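Local coordinates for endo-polygalacturonase (Pectobacterium carotovorum subsp. carotovorum, PDB 1BHE), which cleaves the alpha-1,4-linked galacturonate chains of polygalacturonic acid by hydrolysis, and takes part in the maceration and soft-rotting of plant tissue, at residues 16-21 and 40-45; 31-36 and 58-63. All blocks are in the same frame, centred on the assembly; numbering follows the deposited sequence.

Contact 1 (16-21 and 40-45); sequences TTLKAD and KAVRLS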
ATOM      1  N   THR A  16      16.226  16.992 -16.909  1.00 14.01           N
ATOM      2  CA  THR A  16      16.972  16.185 -17.862  1.00 15.20           C
ATOM      3  C   THR A  16      16.021  15.192 -18.525  1.00 15.06           C
ATOM      4  O   THR A  16      15.060  14.749 -17.887  1.00 15.13           O
ATOM      5  CB  THR A  16      18.065  15.378 -17.125  1.00 15.76           C
ATOM      6  OG1 THR A  16      19.048  16.259 -16.554  1.00 16.68           O
ATOM      7  CG2 THR A  16      18.792  14.404 -18.036  1.00 17.09           C
ATOM      8  N   THR A  17      16.271  14.851 -19.783  1.00 14.42           N
ATOM      9  CA  THR A  17      15.431  13.873 -20.472  1.00 13.90           C
ATOM     10  C   THR A  17      16.314  12.721 -20.944  1.00 13.29           C
ATOM     11  O   THR A  17      17.345  12.968 -21.574  1.00 13.64           O
ATOM     12  CB  THR A  17      14.643  14.476 -21.639  1.00 14.36           C
ATOM     13  OG1 THR A  17      13.777  15.507 -21.139  1.00 14.46           O
ATOM     14  CG2 THR A  17      13.781  13.421 -22.323  1.00 13.79           C
ATOM     15  N   LEU A  18      15.945  11.498 -20.591  1.00 11.46           N
ATOM     16  CA  LEU A  18      16.691  10.309 -20.961  1.00 11.30           C
ATOM     17  C   LEU A  18      15.868   9.476 -21.945  1.00 11.11           C
ATOM     18  O   LEU A  18      14.644   9.482 -21.874  1.00 10.71           O
ATOM     19  CB  LEU A  18      17.046   9.446 -19.746  1.00 10.63           C
ATOM     20  CG  LEU A  18      17.760  10.128 -18.574  1.00 10.84           C
ATOM     21  CD1 LEU A  18      17.799   9.206 -17.361  1.00 10.33           C
ATOM     22  CD2 LEU A  18      19.171  10.567 -18.952  1.00 10.63           C
ATOM     23  N   LYS A  19      16.533   8.830 -22.900  1.00 12.10           N
ATOM     24  CA  LYS A  19      15.850   8.018 -23.906  1.00 12.77           C
ATOM     25  C   LYS A  19      16.254   6.557 -23.741  1.00 12.30           C
ATOM     26  O   LYS A  19      17.436   6.244 -23.605  1.00 12.47           O
ATOM     27  CB  LYS A  19      16.149   8.542 -25.318  1.00 14.15           C
ATOM     28  CG  LYS A  19      15.537   9.915 -25.565  1.00 16.00           C
ATOM     29  CD  LYS A  19      15.490  10.310 -27.033  1.00 17.98           C
ATOM     30  CE  LYS A  19      15.022  11.754 -27.177  1.00 19.34           C
ATOM     31  NZ  LYS A  19      15.376  12.339 -28.505  1.00 20.28           N
ATOM     32  N   ALA A  20      15.270   5.667 -23.644  1.00 12.21           N
ATOM     33  CA  ALA A  20      15.542   4.262 -23.370  1.00 12.66           C
ATOM     34  C   ALA A  20      16.182   3.540 -24.554  1.00 13.01           C
ATOM     35  O   ALA A  20      15.797   3.767 -25.692  1.00 13.21           O
ATOM     36  CB  ALA A  20      14.257   3.536 -22.995  1.00 11.66           C
ATOM     37  N   ASP A  21      17.107   2.641 -24.263  1.00 14.24           N
ATOM     38  CA  ASP A  21      17.738   1.791 -25.266  1.00 15.18           C
ATOM     39  C   ASP A  21      17.745   0.359 -24.729  1.00 15.81           C
ATOM     40  O   ASP A  21      16.883   0.038 -23.900  1.00 16.19           O
ATOM     41  CB  ASP A  21      19.139   2.253 -25.626  1.00 15.76           C
ATOM     42  CG  ASP A  21      20.058   2.467 -24.442  1.00 16.29           C
ATOM     43  OD1 ASP A  21      19.999   1.717 -23.445  1.00 15.30           O
ATOM     44  OD2 ASP A  21      20.869   3.416 -24.531  1.00 16.94           O
ATOM     45  N   LYS A  40      12.208  19.960 -10.012  1.00  8.03           N
ATOM     46  CA  LYS A  40      12.129  19.417 -11.363  1.00  8.68           C
ATOM     47  C   LYS A  40      12.211  17.897 -11.327  1.00  8.47           C
ATOM     48  O   LYS A  40      12.428  17.297 -10.273  1.00  7.57           O
ATOM     49  CB  LYS A  40      13.239  20.012 -12.238  1.00  9.41           C
ATOM     50  CG  LYS A  40      13.082  21.513 -12.452  1.00 10.75           C
ATOM     51  CD  LYS A  40      13.971  22.016 -13.581  1.00 12.45           C
ATOM     52  CE  LYS A  40      13.946  23.533 -13.665  1.00 13.82           C
ATOM     53  NZ  LYS A  40      14.515  24.016 -14.961  1.00 15.09           N
ATOM     54  N   ALA A  41      12.050  17.267 -12.494  1.00  8.26           N
ATOM     55  CA  ALA A  41      12.072  15.810 -12.540  1.00  7.94           C
ATOM     56  C   ALA A  41      12.957  15.255 -13.651  1.00  7.58           C
ATOM     57  O   ALA A  41      13.128  15.908 -14.676  1.00  7.49           O
ATOM     58  CB  ALA A  41      10.649  15.307 -12.802  1.00  8.02           C
ATOM     59  N   VAL A  42      13.475  14.055 -13.428  1.00  7.53           N
ATOM     60  CA  VAL A  42      14.245  13.361 -14.463  1.00  8.08           C
ATOM     61  C   VAL A  42      13.154  12.736 -15.340  1.00  8.68           C
ATOM     62  O   VAL A  42      12.290  12.046 -14.790  1.00  9.01           O
ATOM     63  CB  VAL A  42      15.191  12.294 -13.910  1.00  7.64           C
ATOM     64  CG1 VAL A  42      15.709  11.329 -14.967  1.00  7.14           C
ATOM     65  CG2 VAL A  42      16.355  13.002 -13.216  1.00  6.99           C
ATOM     66  N   ARG A  43      13.165  13.036 -16.629  1.00  9.20           N
ATOM     67  CA  ARG A  43      12.130  12.533 -17.532  1.00  9.90           C
ATOM     68  C   ARG A  43      12.600  11.299 -18.298  1.00  9.89           C
ATOM     69  O   ARG A  43      13.677  11.281 -18.887  1.00  9.72           O
ATOM     70  CB  ARG A  43      11.718  13.646 -18.509  1.00 11.26           C
ATOM     71  CG  ARG A  43      10.621  13.236 -19.480  1.00 12.32           C
ATOM     72  CD  ARG A  43      10.139  14.376 -20.370  1.00 14.51           C
ATOM     73  NE  ARG A  43       9.176  13.896 -21.361  1.00 16.04           N
ATOM     74  CZ  ARG A  43       8.761  14.536 -22.446  1.00 17.36           C
ATOM     75  NH1 ARG A  43       9.186  15.763 -22.721  1.00 17.45           N
ATOM     76  NH2 ARG A  43       7.884  13.958 -23.263  1.00 17.75           N
ATOM     77  N   LEU A  44      11.797  10.248 -18.259  1.00 10.06           N
ATOM     78  CA  LEU A  44      12.084   8.981 -18.914  1.00 10.61           C
ATOM     79  C   LEU A  44      11.221   8.854 -20.174  1.00 10.77           C
ATOM     80  O   LEU A  44      10.008   8.653 -20.114  1.00  9.78           O
ATOM     81  CB  LEU A  44      11.822   7.836 -17.943  1.00 11.22           C
ATOM     82  CG  LEU A  44      12.948   7.259 -17.092  1.00 12.23           C
ATOM     83  CD1 LEU A  44      14.062   8.220 -16.737  1.00 11.14           C
ATOM     84  CD2 LEU A  44      12.374   6.644 -15.811  1.00 11.39           C
ATOM     85  N   SER A  45      11.873   9.025 -21.315  1.00 11.03           N
ATOM     86  CA  SER A  45      11.225   8.969 -22.616  1.00 12.06           C
ATOM     87  C   SER A  45      11.727   7.793 -23.450  1.00 12.15           C
ATOM     88  O   SER A  45      12.704   7.126 -23.119  1.00 11.33           O
ATOM     89  CB  SER A  45      11.490  10.274 -23.376  1.00 11.96           C
ATOM     90  OG  SER A  45      10.924  11.383 -22.704  1.00 13.24           O
TER

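Contact 2 (31-36 and 58-63); sequences KALNNC and SLPSGV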
ATOM      1  N   LYS A  31      22.631   8.952 -11.976  1.00  9.57           N
ATOM      2  CA  LYS A  31      23.444  10.130 -12.274  1.00 10.54           C
ATOM      3  C   LYS A  31      22.573  11.334 -12.594  1.00 10.12           C
ATOM      4  O   LYS A  31      22.796  12.432 -12.075  1.00 10.49           O
ATOM      5  CB  LYS A  31      24.393   9.837 -13.448  1.00 11.65           C
ATOM      6  CG  LYS A  31      25.287  11.022 -13.792  1.00 13.67           C
ATOM      7  CD  LYS A  31      26.330  10.647 -14.840  1.00 14.79           C
ATOM      8  CE  LYS A  31      27.254  11.829 -15.124  1.00 16.10           C
ATOM      9  NZ  LYS A  31      28.165  11.537 -16.274  1.00 17.73           N
ATOM     10  N   ALA A  32      21.536  11.148 -13.404  1.00  9.31           N
ATOM     11  CA  ALA A  32      20.596  12.203 -13.748  1.00  8.93           C
ATOM     12  C   ALA A  32      19.843  12.682 -12.512  1.00  8.85           C
ATOM     13  O   ALA A  32      19.634  13.882 -12.340  1.00  8.71           O
ATOM     14  CB  ALA A  32      19.609  11.719 -14.801  1.00  8.70           C
ATOM     15  N   LEU A  33      19.418  11.758 -11.647  1.00  8.64           N
ATOM     16  CA  LEU A  33      18.716  12.127 -10.422  1.00  9.33           C
ATOM     17  C   LEU A  33      19.624  12.923  -9.492  1.00  9.78           C
ATOM     18  O   LEU A  33      19.182  13.880  -8.848  1.00 10.54           O
ATOM     19  CB  LEU A  33      18.230  10.883  -9.666  1.00  9.41           C
ATOM     20  CG  LEU A  33      17.034  10.143 -10.263  1.00  9.12           C
ATOM     21  CD1 LEU A  33      16.885   8.772  -9.617  1.00  9.20           C
ATOM     22  CD2 LEU A  33      15.762  10.968 -10.093  1.00  9.18           C
ATOM     23  N   ASN A  34      20.911  12.578  -9.440  1.00  9.66           N
ATOM     24  CA  ASN A  34      21.872  13.270  -8.596  1.00 10.50           C
ATOM     25  C   ASN A  34      22.277  14.660  -9.063  1.00 11.44           C
ATOM     26  O   ASN A  34      23.058  15.305  -8.343  1.00 12.58           O
ATOM     27  CB  ASN A  34      23.140  12.421  -8.407  1.00  9.93           C
ATOM     28  CG  ASN A  34      22.881  11.150  -7.625  1.00 10.79           C
ATOM     29  OD1 ASN A  34      21.831  10.980  -7.000  1.00  9.68           O
ATOM     30  ND2 ASN A  34      23.855  10.240  -7.650  1.00 11.29           N
ATOM     31  N   ASN A  35      21.841  15.144 -10.214  1.00 11.81           N
ATOM     32  CA  ASN A  35      22.184  16.485 -10.668  1.00 12.92           C
ATOM     33  C   ASN A  35      20.946  17.201 -11.199  1.00 12.03           C
ATOM     34  O   ASN A  35      21.000  18.002 -12.128  1.00 11.88           O
ATOM     35  CB  ASN A  35      23.289  16.440 -11.733  1.00 15.29           C
ATOM     36  CG  ASN A  35      23.901  17.811 -11.972  1.00 17.21           C
ATOM     37  OD1 ASN A  35      23.910  18.656 -11.077  1.00 17.43           O
ATOM     38  ND2 ASN A  35      24.396  18.046 -13.183  1.00 18.49           N
ATOM     39  N   CYS A  36      19.795  16.933 -10.587  1.00 11.48           N
ATOM     40  CA  CYS A  36      18.524  17.514 -10.996  1.00 10.41           C
ATOM     41  C   CYS A  36      18.090  18.671 -10.113  1.00 10.54           C
ATOM     42  O   CYS A  36      18.057  18.556  -8.884  1.00  9.89           O
ATOM     43  CB  CYS A  36      17.463  16.400 -10.975  1.00 10.31           C
ATOM     44  SG  CYS A  36      15.891  16.838 -11.745  1.00  9.71           S
ATOM     45  N   SER A  58      17.786   5.708  -5.913  1.00  5.27           N
ATOM     46  CA  SER A  58      17.547   6.590  -4.770  1.00  4.81           C
ATOM     47  C   SER A  58      17.045   7.944  -5.265  1.00  4.71           C
ATOM     48  O   SER A  58      17.646   8.598  -6.124  1.00  4.51           O
ATOM     49  CB  SER A  58      18.820   6.795  -3.954  1.00  6.28           C
ATOM     50  OG  SER A  58      18.602   7.675  -2.865  1.00  8.23           O
ATOM     51  N   LEU A  59      15.922   8.382  -4.708  1.00  5.62           N
ATOM     52  CA  LEU A  59      15.332   9.662  -5.081  1.00  5.50           C
ATOM     53  C   LEU A  59      15.722  10.763  -4.114  1.00  5.26           C
ATOM     54  O   LEU A  59      15.313  10.739  -2.953  1.00  4.28           O
ATOM     55  CB  LEU A  59      13.809   9.471  -5.107  1.00  7.00           C
ATOM     56  CG  LEU A  59      12.966  10.592  -5.712  1.00  7.44           C
ATOM     57  CD1 LEU A  59      13.467  10.972  -7.094  1.00  8.70           C
ATOM     58  CD2 LEU A  59      11.497  10.177  -5.758  1.00  8.76           C
ATOM     59  N   PRO A  60      16.502  11.744  -4.559  1.00  5.22           N
ATOM     60  CA  PRO A  60      16.959  12.837  -3.719  1.00  5.71           C
ATOM     61  C   PRO A  60      15.837  13.782  -3.321  1.00  6.06           C
ATOM     62  O   PRO A  60      14.791  13.859  -3.973  1.00  6.64           O
ATOM     63  CB  PRO A  60      18.027  13.560  -4.539  1.00  5.88           C
ATOM     64  CG  PRO A  60      18.377  12.591  -5.628  1.00  6.40           C
ATOM     65  CD  PRO A  60      17.083  11.847  -5.918  1.00  5.48           C
ATOM     66  N   SER A  61      16.034  14.502  -2.225  1.00  5.69           N
ATOM     67  CA  SER A  61      15.044  15.434  -1.706  1.00  5.89           C
ATOM     68  C   SER A  61      14.773  16.555  -2.708  1.00  5.84           C
ATOM     69  O   SER A  61      15.719  17.133  -3.245  1.00  5.58           O
ATOM     70  CB  SER A  61      15.542  16.094  -0.411  1.00  5.34           C
ATOM     71  OG  SER A  61      14.508  16.912   0.127  1.00  4.43           O
ATOM     72  N   GLY A  62      13.506  16.863  -2.945  1.00  6.07           N
ATOM     73  CA  GLY A  62      13.114  17.923  -3.865  1.00  5.90           C
ATOM     74  C   GLY A  62      13.158  17.539  -5.333  1.00  6.35           C
ATOM     75  O   GLY A  62      12.850  18.352  -6.211  1.00  6.71           O
ATOM     76  N   VAL A  63      13.599  16.334  -5.644  1.00  6.70           N
ATOM     77  CA  VAL A  63      13.726  15.808  -6.996  1.00  5.84           C
ATOM     78  C   VAL A  63      12.639  14.776  -7.261  1.00  6.05           C
ATOM     79  O   VAL A  63      12.178  14.061  -6.368  1.00  5.01           O
ATOM     80  CB  VAL A  63      15.127  15.195  -7.193  1.00  6.42           C
ATOM     81  CG1 VAL A  63      15.300  14.546  -8.556  1.00  5.01           C
ATOM     82  CG2 VAL A  63      16.205  16.249  -6.966  1.00  6.31           C
TER

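Contact 1 (16-21 and 40-45)
Thr-17 to Lys-19 pair with Arg-43 to Ser-45 as parallel strands, their short axes 4.8 Å apart at closest approach and inclined by 25°. This is rung-to-rung pairing at the start of the parallel beta-helix of family 28 glycosidases, in which successive coils are stitched together by backbone bonds. Arg-43 receives and gives on the same edge: its N donates to Thr-16 O, and Leu-18 N donates to Arg-43 O at 2.8 Å, almost straight. Two residues on, Ser-45 repeats the pattern, with its N bound to Leu-18 O and its O accepting from Ala-20 N. This last bond is more bent, at 150°.

Leu-18, Val-42 and Leu-44 project from one face, turned to the inside of the fold. The second torsion of Leu-18 carries CD1 anti to CA, and that single methyl does the bridging: it lies 3.8 Å from Val-42 CG1 and 3.9 Å from Leu-44 CD1. Leu-18 and Leu-44 run side by side, whereas Val-42 slants across Leu-18. Branched aliphatic residues suit this face because Phe-52 and helix 26-33 complete the packing around them.

The other face carries Thr-17, Lys-19, Arg-43 and Ser-45. The long chain of Lys-19 and the hydroxyl of Thr-17 suit an exposed face, while the polar ends of Arg-43 and buried Ser-45 are met by Asp-68. Arg-43 starts out alongside Thr-17, and Thr-17 OG1 lies 3.8 Å from Arg-43 CB; the extended arginine chain then leads away to a salt bridge between NE and Asp-68 OD1. Asp-68 OD2 is hydrogen-bonded to Ser-45 OG, so one acid serves two residues of strand 41-45. Thr-17 turns CG2 anti to its backbone N (OG1 at chi1 -61°), and this methyl sits 3.5 Å from Ser-45 OG.

Contact 2 (31-36 and 58-63)
Leu-33, in the last turn of helix 26-33, and Cys-36 just beyond the helix pack against the turn that links strands 51-58 and 64-67. The helix lies at the N-terminal end of the parallel beta-helix, and its apolar side covers part of the interior of the first coils.

The apolar contacts centre on Leu-33, whose two methyls reach different partners. CD2 meets both Leu-59 CD1 (3.8 Å) and Val-63 CG1 (3.9 Å), with the leucine slanting across both side chains. Val-63 holds CG1 anti to its backbone N (chi1 176°), and the same methyl also meets Cys-36 CB at 3.7 Å. The sulfur of Cys-36 is in a disulfide with Cys-15, which ties this end of the contact to the chain before the helix.

Backbone bonding shapes the loop itself. Pro-60 to Val-63 form a type II turn, closed by Val-63 N to Pro-60 O; Gly-62 suits its third position, where phi is +80°. Ser-111 OG bonds to Pro-60 O from the neighbouring coil.

Carbon-to-oxygen contacts add to the packing. Leu-33 CD1 lies 3.6 Å from Ser-58 O, and Pro-60 CG lies 3.6 Å from Leu-33 O. The other branch of Val-63, CG2, comes within 3.5 Å of Cys-36 O.

Contacts 1 and 2 lie 12 Å apart, centre to centre, and alternate along the chain: helix 26-33, which supplies one side of contact 2, follows strand 14-19 and precedes strand 41-45. They meet at Val-42, whose CG2 is 3.5 Å from Ala-32 O, while its CG1 packs on Leu-18 in contact 1. Leu-18 CD1 also reaches Ala-32 CB, at 4.0 Å, so the inner face of contact 1 continues directly into the helix of contact 2. Cys-36 SG touches the backbone of strand 41-45, 3.8 Å from Ala-41 C. Both contacts belong to the N-terminal end of the beta-helix, away from the inferred active-site residues Asp-223 and His-251.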